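Aminopeptidase-like protein (PDB 5JM6) is an M18-family, probably zinc-dependent aminopeptidase that assembles into dodecamers and probably serves as cargo of the Cvt pathway of selective autophagy. Local coordinates at the interface of chains A and B and the interface of chains A and C. Sequence-based numbering; all coordinates share one arbitrary frame. Chains: chain A/B/C, Aminopeptidase-like protein.

Contact 1: the interface of chains A and B. Residues chain A 405, 407-408, 420, 449, 451; chain B 142-144, 159.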
ATOM      1  N   LEU A 405      -3.243  22.636  26.574  1.00 43.48           N
ATOM      2  CA  LEU A 405      -2.121  22.388  27.463  1.00 43.54           C
ATOM      3  C   LEU A 405      -2.474  22.893  28.857  1.00 43.09           C
ATOM      4  O   LEU A 405      -2.650  24.095  29.051  1.00 38.05           O
ATOM      5  CB  LEU A 405      -0.861  23.067  26.931  1.00 42.83           C
ATOM      6  CG  LEU A 405       0.409  22.910  27.761  1.00 53.25           C
ATOM      7  CD1 LEU A 405       0.768  21.442  27.898  1.00 48.00           C
ATOM      8  CD2 LEU A 405       1.542  23.684  27.115  1.00 57.20           C
ATOM      9  N   GLY A 407      -2.988  24.345  32.501  1.00 48.53           N
ATOM     10  CA  GLY A 407      -2.380  25.470  33.189  1.00 45.38           C
ATOM     11  C   GLY A 407      -2.042  26.610  32.245  1.00 45.59           C
ATOM     12  O   GLY A 407      -1.728  27.716  32.675  1.00 49.08           O
ATOM     13  N   HIS A 408      -1.967  26.283  30.962  1.00 42.93           N
ATOM     14  CA  HIS A 408      -1.720  27.233  29.880  1.00 42.75           C
ATOM     15  C   HIS A 408      -2.866  27.458  28.871  1.00 43.31           C
ATOM     16  O   HIS A 408      -2.610  27.845  27.732  1.00 44.65           O
ATOM     17  CB  HIS A 408      -0.409  26.847  29.215  1.00 43.29           C
ATOM     18  CG  HIS A 408       0.709  26.710  30.202  1.00 45.21           C
ATOM     19  ND1 HIS A 408       0.861  25.592  30.994  1.00 45.74           N
ATOM     20  CD2 HIS A 408       1.683  27.573  30.582  1.00 45.31           C
ATOM     21  CE1 HIS A 408       1.902  25.755  31.791  1.00 42.00           C
ATOM     22  NE2 HIS A 408       2.419  26.948  31.561  1.00 41.80           N
ATOM     23  N   VAL A 420       3.294  32.638  25.719  1.00 48.65           N
ATOM     24  CA  VAL A 420       4.689  32.237  25.883  1.00 46.79           C
ATOM     25  C   VAL A 420       5.017  31.070  24.956  1.00 53.59           C
ATOM     26  O   VAL A 420       4.166  30.219  24.699  1.00 56.84           O
ATOM     27  CB  VAL A 420       4.993  31.831  27.347  1.00 43.46           C
ATOM     28  CG1 VAL A 420       6.482  31.574  27.544  1.00 47.54           C
ATOM     29  CG2 VAL A 420       4.506  32.900  28.312  1.00 42.96           C
ATOM     30  N   ARG A 449      -2.298  32.621  31.099  1.00 40.61           N
ATOM     31  CA  ARG A 449      -1.157  32.177  30.312  1.00 37.82           C
ATOM     32  C   ARG A 449      -1.647  31.358  29.126  1.00 40.13           C
ATOM     33  O   ARG A 449      -2.591  30.578  29.247  1.00 40.19           O
ATOM     34  CB  ARG A 449      -0.182  31.353  31.161  1.00 37.28           C
ATOM     35  CG  ARG A 449       0.280  32.026  32.451  1.00 37.52           C
ATOM     36  CD  ARG A 449       0.974  33.349  32.171  1.00 41.01           C
ATOM     37  NE  ARG A 449       1.844  33.778  33.266  1.00 49.89           N
ATOM     38  CZ  ARG A 449       1.576  34.786  34.090  1.00 47.87           C
ATOM     39  NH1 ARG A 449       0.452  35.479  33.956  1.00 42.11           N
ATOM     40  NH2 ARG A 449       2.433  35.105  35.051  1.00 44.80           N
ATOM     41  N   MET A 451      -0.130  28.872  25.864  1.00 45.34           N
ATOM     42  CA  MET A 451       1.002  28.180  25.269  1.00 47.90           C
ATOM     43  C   MET A 451       0.526  26.987  24.440  1.00 53.17           C
ATOM     44  O   MET A 451      -0.437  26.322  24.818  1.00 54.88           O
ATOM     45  CB  MET A 451       1.955  27.736  26.373  1.00 46.26           C
ATOM     46  CG  MET A 451       3.297  27.260  25.901  1.00 48.89           C
ATOM     47  SD  MET A 451       4.325  26.825  27.310  1.00 50.11           S
ATOM     48  CE  MET A 451       5.925  26.831  26.527  1.00 41.53           C
TER
ATOM     49  N   LYS B 142       8.129  25.534  32.217  1.00 36.68           N
ATOM     50  CA  LYS B 142       6.896  26.209  31.832  1.00 34.85           C
ATOM     51  C   LYS B 142       6.560  27.294  32.852  1.00 40.11           C
ATOM     52  O   LYS B 142       7.022  27.229  33.991  1.00 37.71           O
ATOM     53  CB  LYS B 142       5.745  25.203  31.729  1.00 37.16           C
ATOM     54  CG  LYS B 142       5.979  24.061  30.745  1.00 34.98           C
ATOM     55  CD  LYS B 142       4.896  24.023  29.679  1.00 38.20           C
ATOM     56  CE  LYS B 142       4.938  22.735  28.862  1.00 43.01           C
ATOM     57  NZ  LYS B 142       4.765  21.507  29.690  1.00 42.64           N
ATOM     58  N   PRO B 143       5.773  28.305  32.443  1.00 40.85           N
ATOM     59  CA  PRO B 143       5.249  29.287  33.400  1.00 35.32           C
ATOM     60  C   PRO B 143       4.612  28.627  34.625  1.00 39.35           C
ATOM     61  O   PRO B 143       4.823  29.091  35.746  1.00 45.83           O
ATOM     62  CB  PRO B 143       4.216  30.045  32.571  1.00 38.86           C
ATOM     63  CG  PRO B 143       4.818  30.055  31.203  1.00 41.08           C
ATOM     64  CD  PRO B 143       5.525  28.719  31.050  1.00 42.10           C
ATOM     65  N   THR B 144       3.846  27.562  34.411  1.00 47.86           N
ATOM     66  CA  THR B 144       3.464  26.675  35.500  1.00 49.65           C
ATOM     67  C   THR B 144       4.211  25.360  35.321  1.00 40.62           C
ATOM     68  O   THR B 144       3.876  24.563  34.445  1.00 40.65           O
ATOM     69  CB  THR B 144       1.944  26.414  35.528  1.00 48.09           C
ATOM     70  OG1 THR B 144       1.245  27.646  35.737  1.00 44.87           O
ATOM     71  CG2 THR B 144       1.586  25.441  36.637  1.00 46.50           C
ATOM     72  N   ALA B 159       9.324  22.913  28.508  1.00 43.62           N
ATOM     73  CA  ALA B 159       9.082  23.126  27.091  1.00 45.03           C
ATOM     74  C   ALA B 159      10.404  23.168  26.347  1.00 48.25           C
ATOM     75  O   ALA B 159      11.306  23.908  26.743  1.00 47.52           O
ATOM     76  CB  ALA B 159       8.318  24.406  26.875  1.00 31.79           C
TER

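Contact 2: the interface of chains A and C. Residues chain A 151-153, 233, 235-236; chain C 395-396, 398, 411-412, 414.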
ATOM      1  N   GLU A 151     -24.707  27.753 -16.469  1.00 51.39           N
ATOM      2  CA  GLU A 151     -25.967  27.101 -16.102  1.00 42.36           C
ATOM      3  C   GLU A 151     -26.979  28.097 -15.528  1.00 47.74           C
ATOM      4  O   GLU A 151     -27.738  27.767 -14.618  1.00 44.67           O
ATOM      5  CB  GLU A 151     -25.728  25.964 -15.097  1.00 45.33           C
ATOM      6  CG  GLU A 151     -24.719  24.898 -15.533  1.00 55.91           C
ATOM      7  CD  GLU A 151     -25.292  23.858 -16.488  1.00 62.67           C
ATOM      8  OE1 GLU A 151     -26.427  24.041 -16.981  1.00 59.93           O
ATOM      9  OE2 GLU A 151     -24.603  22.845 -16.739  1.00 53.91           O
ATOM     10  N   GLY A 152     -26.980  29.316 -16.059  1.00 42.15           N
ATOM     11  CA  GLY A 152     -27.946  30.323 -15.657  1.00 38.80           C
ATOM     12  C   GLY A 152     -27.527  31.187 -14.481  1.00 42.88           C
ATOM     13  O   GLY A 152     -28.245  32.114 -14.101  1.00 41.70           O
ATOM     14  N   TYR A 153     -26.369  30.888 -13.900  1.00 40.84           N
ATOM     15  CA  TYR A 153     -25.863  31.648 -12.761  1.00 39.48           C
ATOM     16  C   TYR A 153     -24.841  32.686 -13.179  1.00 39.77           C
ATOM     17  O   TYR A 153     -24.010  32.437 -14.048  1.00 44.90           O
ATOM     18  CB  TYR A 153     -25.224  30.723 -11.724  1.00 36.33           C
ATOM     19  CG  TYR A 153     -26.161  29.697 -11.152  1.00 37.71           C
ATOM     20  CD1 TYR A 153     -26.401  28.508 -11.821  1.00 38.24           C
ATOM     21  CD2 TYR A 153     -26.800  29.911  -9.938  1.00 33.50           C
ATOM     22  CE1 TYR A 153     -27.255  27.563 -11.306  1.00 36.84           C
ATOM     23  CE2 TYR A 153     -27.657  28.968  -9.412  1.00 33.20           C
ATOM     24  CZ  TYR A 153     -27.880  27.796 -10.101  1.00 34.97           C
ATOM     25  OH  TYR A 153     -28.733  26.849  -9.587  1.00 40.36           O
ATOM     26  N   ASN A 233     -31.146  33.650 -16.967  1.00 46.21           N
ATOM     27  CA  ASN A 233     -31.700  32.532 -17.736  1.00 46.80           C
ATOM     28  C   ASN A 233     -31.997  32.832 -19.203  1.00 49.31           C
ATOM     29  O   ASN A 233     -32.686  32.059 -19.867  1.00 52.69           O
ATOM     30  CB  ASN A 233     -32.954  31.997 -17.052  1.00 41.24           C
ATOM     31  CG  ASN A 233     -32.630  31.185 -15.817  1.00 40.48           C
ATOM     32  OD1 ASN A 233     -31.682  30.398 -15.808  1.00 43.98           O
ATOM     33  ND2 ASN A 233     -33.408  31.379 -14.762  1.00 36.93           N
ATOM     34  N   ASP A 235     -30.865  32.505 -21.945  1.00 44.10           N
ATOM     35  CA  ASP A 235     -30.515  31.551 -22.998  1.00 50.19           C
ATOM     36  C   ASP A 235     -31.608  30.497 -23.182  1.00 59.82           C
ATOM     37  O   ASP A 235     -31.372  29.450 -23.784  1.00 60.02           O
ATOM     38  CB  ASP A 235     -29.174  30.873 -22.710  1.00 52.25           C
ATOM     39  CG  ASP A 235     -29.193  30.062 -21.434  1.00 56.48           C
ATOM     40  OD1 ASP A 235     -29.876  30.481 -20.479  1.00 57.86           O
ATOM     41  OD2 ASP A 235     -28.524  29.009 -21.387  1.00 63.83           O
ATOM     42  N   LEU A 236     -32.773  30.728 -22.584  1.00 58.13           N
ATOM     43  CA  LEU A 236     -33.884  29.789 -22.707  1.00 52.44           C
ATOM     44  C   LEU A 236     -35.033  30.346 -23.547  1.00 63.03           C
ATOM     45  O   LEU A 236     -35.718  29.602 -24.251  1.00 65.65           O
ATOM     46  CB  LEU A 236     -34.391  29.401 -21.320  1.00 42.51           C
ATOM     47  CG  LEU A 236     -33.332  28.801 -20.391  1.00 52.47           C
ATOM     48  CD1 LEU A 236     -33.903  28.570 -19.001  1.00 48.59           C
ATOM     49  CD2 LEU A 236     -32.774  27.509 -20.968  1.00 55.29           C
TER
ATOM     50  N   ALA C 395     -31.160  21.787  -8.220  1.00 39.59           N
ATOM     51  CA  ALA C 395     -30.919  22.726  -9.304  1.00 39.33           C
ATOM     52  C   ALA C 395     -29.540  22.464  -9.884  1.00 39.26           C
ATOM     53  O   ALA C 395     -28.689  21.865  -9.225  1.00 43.23           O
ATOM     54  CB  ALA C 395     -31.030  24.159  -8.815  1.00 38.45           C
ATOM     55  N   ALA C 396     -29.325  22.901 -11.119  1.00 42.61           N
ATOM     56  CA  ALA C 396     -28.004  22.817 -11.723  1.00 38.83           C
ATOM     57  C   ALA C 396     -27.003  23.519 -10.818  1.00 36.97           C
ATOM     58  O   ALA C 396     -27.234  24.647 -10.386  1.00 42.59           O
ATOM     59  CB  ALA C 396     -28.005  23.436 -13.113  1.00 35.22           C
ATOM     60  N   PRO C 398     -23.491  25.280 -10.482  1.00 41.51           N
ATOM     61  CA  PRO C 398     -22.545  25.889 -11.422  1.00 41.91           C
ATOM     62  C   PRO C 398     -21.095  25.467 -11.189  1.00 40.28           C
ATOM     63  O   PRO C 398     -20.278  25.617 -12.098  1.00 44.07           O
ATOM     64  CB  PRO C 398     -22.735  27.396 -11.193  1.00 38.66           C
ATOM     65  CG  PRO C 398     -23.414  27.535  -9.874  1.00 41.44           C
ATOM     66  CD  PRO C 398     -23.949  26.211  -9.437  1.00 37.37           C
ATOM     67  N   ARG C 411     -33.354  25.006 -13.551  1.00 33.75           N
ATOM     68  CA  ARG C 411     -32.891  26.361 -13.269  1.00 33.48           C
ATOM     69  C   ARG C 411     -33.714  27.007 -12.166  1.00 34.80           C
ATOM     70  O   ARG C 411     -34.864  26.632 -11.940  1.00 38.23           O
ATOM     71  CB  ARG C 411     -32.967  27.224 -14.527  1.00 36.47           C
ATOM     72  CG  ARG C 411     -32.335  26.594 -15.744  1.00 35.89           C
ATOM     73  CD  ARG C 411     -30.835  26.797 -15.744  1.00 43.67           C
ATOM     74  NE  ARG C 411     -30.443  27.772 -16.753  1.00 49.10           N
ATOM     75  CZ  ARG C 411     -29.833  27.460 -17.891  1.00 46.64           C
ATOM     76  NH1 ARG C 411     -29.531  26.197 -18.159  1.00 52.32           N
ATOM     77  NH2 ARG C 411     -29.519  28.412 -18.758  1.00 47.18           N
ATOM     78  N   LEU C 412     -33.109  27.948 -11.449  1.00 35.65           N
ATOM     79  CA  LEU C 412     -33.850  28.756 -10.488  1.00 36.74           C
ATOM     80  C   LEU C 412     -34.720  29.801 -11.194  1.00 36.16           C
ATOM     81  O   LEU C 412     -34.379  30.278 -12.279  1.00 32.68           O
ATOM     82  CB  LEU C 412     -32.893  29.440  -9.512  1.00 32.12           C
ATOM     83  CG  LEU C 412     -31.953  28.517  -8.733  1.00 36.83           C
ATOM     84  CD1 LEU C 412     -31.154  29.308  -7.707  1.00 32.31           C
ATOM     85  CD2 LEU C 412     -32.716  27.375  -8.069  1.00 35.91           C
ATOM     86  N   VAL C 414     -37.728  29.559 -12.668  1.00 36.72           N
ATOM     87  CA  VAL C 414     -38.352  29.123 -13.912  1.00 33.64           C
ATOM     88  C   VAL C 414     -39.643  28.367 -13.609  1.00 34.01           C
ATOM     89  O   VAL C 414     -40.710  28.710 -14.117  1.00 34.55           O
ATOM     90  CB  VAL C 414     -37.408  28.258 -14.761  1.00 30.09           C
ATOM     91  CG1 VAL C 414     -38.174  27.594 -15.891  1.00 28.20           C
ATOM     92  CG2 VAL C 414     -36.285  29.115 -15.324  1.00 34.06           C
TER

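Contact 3: the interface of chains A and C. Residues chain A 150, 153, 155, 205, 224, 226, 228; chain C 299, 398-399, 482.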
ATOM      1  N   LYS A 150     -23.017  30.705 -16.148  1.00 45.84           N
ATOM      2  CA  LYS A 150     -22.822  29.267 -16.236  1.00 43.94           C
ATOM      3  C   LYS A 150     -24.032  28.554 -15.643  1.00 47.80           C
ATOM      4  O   LYS A 150     -24.347  28.737 -14.467  1.00 48.58           O
ATOM      5  CB  LYS A 150     -21.534  28.896 -15.499  1.00 44.38           C
ATOM      6  CG  LYS A 150     -20.974  27.508 -15.717  1.00 47.43           C
ATOM      7  CD  LYS A 150     -19.615  27.453 -15.030  1.00 49.68           C
ATOM      8  CE  LYS A 150     -18.716  26.353 -15.550  1.00 44.47           C
ATOM      9  NZ  LYS A 150     -17.400  26.416 -14.855  1.00 43.25           N
ATOM     10  N   TYR A 153     -26.369  30.888 -13.900  1.00 40.84           N
ATOM     11  CA  TYR A 153     -25.863  31.648 -12.761  1.00 39.48           C
ATOM     12  C   TYR A 153     -24.841  32.686 -13.179  1.00 39.77           C
ATOM     13  O   TYR A 153     -24.010  32.437 -14.048  1.00 44.90           O
ATOM     14  CB  TYR A 153     -25.224  30.723 -11.724  1.00 36.33           C
ATOM     15  CG  TYR A 153     -26.161  29.697 -11.152  1.00 37.71           C
ATOM     16  CD1 TYR A 153     -26.401  28.508 -11.821  1.00 38.24           C
ATOM     17  CD2 TYR A 153     -26.800  29.911  -9.938  1.00 33.50           C
ATOM     18  CE1 TYR A 153     -27.255  27.563 -11.306  1.00 36.84           C
ATOM     19  CE2 TYR A 153     -27.657  28.968  -9.412  1.00 33.20           C
ATOM     20  CZ  TYR A 153     -27.880  27.796 -10.101  1.00 34.97           C
ATOM     21  OH  TYR A 153     -28.733  26.849  -9.587  1.00 40.36           O
ATOM     22  N   GLN A 155     -21.593  34.542 -11.827  1.00 35.89           N
ATOM     23  CA  GLN A 155     -20.589  34.283 -10.800  1.00 33.28           C
ATOM     24  C   GLN A 155     -19.570  35.418 -10.697  1.00 34.01           C
ATOM     25  O   GLN A 155     -19.602  36.371 -11.478  1.00 32.20           O
ATOM     26  CB  GLN A 155     -19.880  32.952 -11.077  1.00 29.98           C
ATOM     27  CG  GLN A 155     -20.831  31.761 -11.182  1.00 34.53           C
ATOM     28  CD  GLN A 155     -20.112  30.430 -11.321  1.00 35.57           C
ATOM     29  OE1 GLN A 155     -19.725  30.030 -12.419  1.00 43.28           O
ATOM     30  NE2 GLN A 155     -19.938  29.733 -10.204  1.00 34.76           N
ATOM     31  N   PRO A 205     -22.164  28.097  -2.712  1.00 35.01           N
ATOM     32  CA  PRO A 205     -23.075  26.991  -2.399  1.00 36.07           C
ATOM     33  C   PRO A 205     -22.410  25.626  -2.316  1.00 36.15           C
ATOM     34  O   PRO A 205     -21.640  25.258  -3.202  1.00 35.95           O
ATOM     35  CB  PRO A 205     -24.063  27.030  -3.560  1.00 35.64           C
ATOM     36  CG  PRO A 205     -23.258  27.527  -4.704  1.00 35.51           C
ATOM     37  CD  PRO A 205     -22.228  28.476  -4.135  1.00 35.02           C
ATOM     38  N   GLU A 224     -14.201  24.881  -7.400  1.00 50.83           N
ATOM     39  CA  GLU A 224     -15.340  24.576  -6.539  1.00 48.52           C
ATOM     40  C   GLU A 224     -15.864  25.671  -5.602  1.00 46.91           C
ATOM     41  O   GLU A 224     -16.990  25.555  -5.118  1.00 43.36           O
ATOM     42  CB  GLU A 224     -14.993  23.345  -5.716  1.00 47.42           C
ATOM     43  CG  GLU A 224     -14.797  22.132  -6.591  1.00 59.87           C
ATOM     44  CD  GLU A 224     -14.175  20.972  -5.861  1.00 57.71           C
ATOM     45  OE1 GLU A 224     -14.157  19.863  -6.431  1.00 55.49           O
ATOM     46  OE2 GLU A 224     -13.700  21.166  -4.724  1.00 57.04           O
ATOM     47  N   VAL A 226     -16.607  29.259  -6.231  1.00 40.97           N
ATOM     48  CA  VAL A 226     -16.722  30.458  -7.033  1.00 38.20           C
ATOM     49  C   VAL A 226     -18.044  31.040  -6.629  1.00 36.12           C
ATOM     50  O   VAL A 226     -19.078  30.416  -6.855  1.00 37.17           O
ATOM     51  CB  VAL A 226     -16.681  30.177  -8.545  1.00 35.82           C
ATOM     52  CG1 VAL A 226     -16.829  31.473  -9.327  1.00 33.26           C
ATOM     53  CG2 VAL A 226     -15.391  29.472  -8.920  1.00 35.15           C
ATOM     54  N   VAL A 228     -21.582  32.906  -6.147  1.00 32.69           N
ATOM     55  CA  VAL A 228     -22.726  33.073  -7.027  1.00 32.27           C
ATOM     56  C   VAL A 228     -23.435  34.380  -6.666  1.00 31.37           C
ATOM     57  O   VAL A 228     -23.836  34.577  -5.519  1.00 31.62           O
ATOM     58  CB  VAL A 228     -23.679  31.867  -6.915  1.00 30.30           C
ATOM     59  CG1 VAL A 228     -25.076  32.252  -7.294  1.00 31.98           C
ATOM     60  CG2 VAL A 228     -23.183  30.716  -7.784  1.00 31.56           C
TER
ATOM     61  N   PHE C 299     -32.259  35.495  -5.166  1.00 34.31           N
ATOM     62  CA  PHE C 299     -32.054  34.321  -4.325  1.00 32.37           C
ATOM     63  C   PHE C 299     -32.806  34.417  -3.011  1.00 35.45           C
ATOM     64  O   PHE C 299     -33.043  35.507  -2.497  1.00 33.68           O
ATOM     65  CB  PHE C 299     -30.568  34.115  -4.023  1.00 33.28           C
ATOM     66  CG  PHE C 299     -29.733  33.837  -5.231  1.00 33.05           C
ATOM     67  CD1 PHE C 299     -30.018  32.764  -6.056  1.00 28.72           C
ATOM     68  CD2 PHE C 299     -28.652  34.644  -5.536  1.00 34.52           C
ATOM     69  CE1 PHE C 299     -29.243  32.506  -7.164  1.00 33.91           C
ATOM     70  CE2 PHE C 299     -27.876  34.391  -6.642  1.00 32.99           C
ATOM     71  CZ  PHE C 299     -28.180  33.327  -7.464  1.00 32.12           C
ATOM     72  N   PRO C 398     -23.491  25.280 -10.482  1.00 41.51           N
ATOM     73  CA  PRO C 398     -22.545  25.889 -11.422  1.00 41.91           C
ATOM     74  C   PRO C 398     -21.095  25.467 -11.189  1.00 40.28           C
ATOM     75  O   PRO C 398     -20.278  25.617 -12.098  1.00 44.07           O
ATOM     76  CB  PRO C 398     -22.735  27.396 -11.193  1.00 38.66           C
ATOM     77  CG  PRO C 398     -23.414  27.535  -9.874  1.00 41.44           C
ATOM     78  CD  PRO C 398     -23.949  26.211  -9.437  1.00 37.37           C
ATOM     79  N   ASN C 399     -20.762  25.021  -9.981  1.00 42.95           N
ATOM     80  CA  ASN C 399     -19.402  24.567  -9.707  1.00 39.93           C
ATOM     81  C   ASN C 399     -19.161  23.059  -9.609  1.00 43.58           C
ATOM     82  O   ASN C 399     -18.011  22.632  -9.494  1.00 50.70           O
ATOM     83  CB  ASN C 399     -18.920  25.240  -8.430  1.00 43.03           C
ATOM     84  CG  ASN C 399     -18.984  26.748  -8.525  1.00 45.09           C
ATOM     85  OD1 ASN C 399     -18.691  27.328  -9.572  1.00 47.14           O
ATOM     86  ND2 ASN C 399     -19.390  27.392  -7.439  1.00 38.25           N
ATOM     87  N   LEU C 482     -30.428  24.454  -4.435  1.00 35.21           N
ATOM     88  CA  LEU C 482     -29.010  24.146  -4.303  1.00 34.64           C
ATOM     89  C   LEU C 482     -28.663  23.819  -2.859  1.00 36.22           C
ATOM     90  O   LEU C 482     -29.316  24.303  -1.933  1.00 38.23           O
ATOM     91  CB  LEU C 482     -28.145  25.308  -4.785  1.00 37.86           C
ATOM     92  CG  LEU C 482     -27.918  25.407  -6.291  1.00 38.95           C
ATOM     93  CD1 LEU C 482     -26.818  26.410  -6.590  1.00 40.55           C
ATOM     94  CD2 LEU C 482     -27.574  24.042  -6.860  1.00 40.77           C
TER
HETATM   95  O   HOH W   1     -19.726  26.287  -4.907  1.00 36.87           O

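Contact 1: the interface of chains A and B
The imidazole of A:His408 meets the B:Lys142–B:Thr144 loop obliquely at its NE2 corner. Its CG lies anti to the carbonyl carbon (chi1 -52°), beside the backbone N, with the ring directed at chain B. There NE2 accepts a nearly straight hydrogen bond from the backbone amide of B:Thr144, N to NE2 3.2 Å, although the N-H arrives 25° out of the ring plane. Accepting at NE2 would leave any ring proton on ND1. The pyrrolidine of B:Pro143 sits beside the same corner, its CG at the ring edge and its CD 3.6 Å from NE2. The same CG also reaches tip to tip toward CG2 of A:Val420. B:Lys142 is bent at chi2 and chi4, and its aliphatic stretch crosses the extended A:Met451 at about a right angle, CD resting 3.7 Å from SD. Beyond the sulphur, the methyl CE of A:Met451 ends against CB of B:Ala159 at 3.4 Å, while CE of B:Lys142 points at CD2 of A:Leu405. This patch, largely apolar around a bond to backbone, joins two subunits of the dodecamer through an interface that is not an exact two-fold.

Contact 2: the interface of chains A and C
Both faces of the C:Arg411 guanidinium are covered by chain A, in a two-fold interface of this M18 aminopeptidase dodecamer. The peptide between A:Glu151 and A:Gly152 lies on one face, with the carbonyl carbon of A:Glu151 over the centre, 3.7 Å above the plane; CD2 of A:Leu236 approaches the other face toward its rim. At the edge, OD1 of A:Asn233 takes the NE hydrogen bond at 3.1 Å; it is in the guanidinium plane, whereas NE stands above the plane of the side-chain carbonyl. The A:Asp235 carboxylate, nearly coplanar with the guanidinium, forms a salt bridge through OD1, 2.7 Å from NH2, and its OD2 adds a weak hydrogen bond to the same nitrogen. Bends at chi2 (-82°) and chi3 (-108°) fold the arginine into this position. A:Glu151 crosses it at about a right angle, and OE1 of A:Glu151 makes a looser salt bridge with NH1 of C:Arg411 at 4.0 Å. The amide of A:Asn233 is held at both ends, since ND2 donates to the backbone O of C:Leu412 at 2.9 Å, nearly along the C=O axis. A second flat group, the A:Tyr153 phenol, receives CG of C:Pro398 on one face, 3.9 Å from the ring centroid, as a CH-pi contact. Its hydroxyl OH donates to the backbone O of C:Ala396 at 2.8 Å, in the carbonyl plane, which should hold the ring's outer end. CD1 of C:Leu412 packs beside CE2.

Contact 3: the interface of chains A and C
Tight apolar packing occupies one side of this patch of the two-fold M18 aminopeptidase interface, and a water-linked polar cluster the other. On the packed side, A:Val228 divides its methyl groups between two partners. CG1, anti to the backbone N (chi1 155°), meets the outer end of the C:Phe299 ring, 3.3 Å from CZ, with the two side chains crossing at about a right angle. CG2 turns instead to CG of C:Pro398 at 3.8 Å. C:Leu482 points tip to tip at A:Tyr153, its CD1 3.6 Å from the phenol OH, and runs alongside A:Pro205 in the same direction. CB of C:Pro398 also lies beside CD of A:Gln155.

Across from this, C:Asn399 uses both ends of its carboxamide. Its OD1 accepts from NE2 of A:Gln155 at 2.8 Å, the extended glutamine meeting it tip to tip with the amide planes 25° apart; the donor stands above the asparagine carbonyl plane. Its ND2 donates to the backbone O of A:Val226 at 3.1 Å, on a lone pair in the carbonyl plane. ND2 also donates to water 1, and together these bonds should fix the rotation of the asparagine amide. The water in turn reaches the backbone O of A:Pro205 and, at 2.8 Å, that of A:Glu224, so backbone carbonyls of chain A are joined indirectly to chain C. The extended A:Lys150 runs more loosely past the backbone O of C:Pro398, nearest through CD.

Contacts 2 and 3 are neighbouring parts of one A–C interface: the centres of their C-alpha atoms are about 10 Å apart, and both use A:Tyr153 and C:Pro398. Strand 153-155 of chain A and the chain C loop holding C:Pro398 thus tie the charged patch to the mixed apolar and amide patch. The two-fold repeats both with the chains exchanged. Contact 1 lies about 55 Å from contact 2 and 46 Å from contact 3, measured likewise between centres of C-alpha atoms, and faces a different neighbour. Each subunit can therefore bind partners through separate surfaces, as building the dodecamer requires.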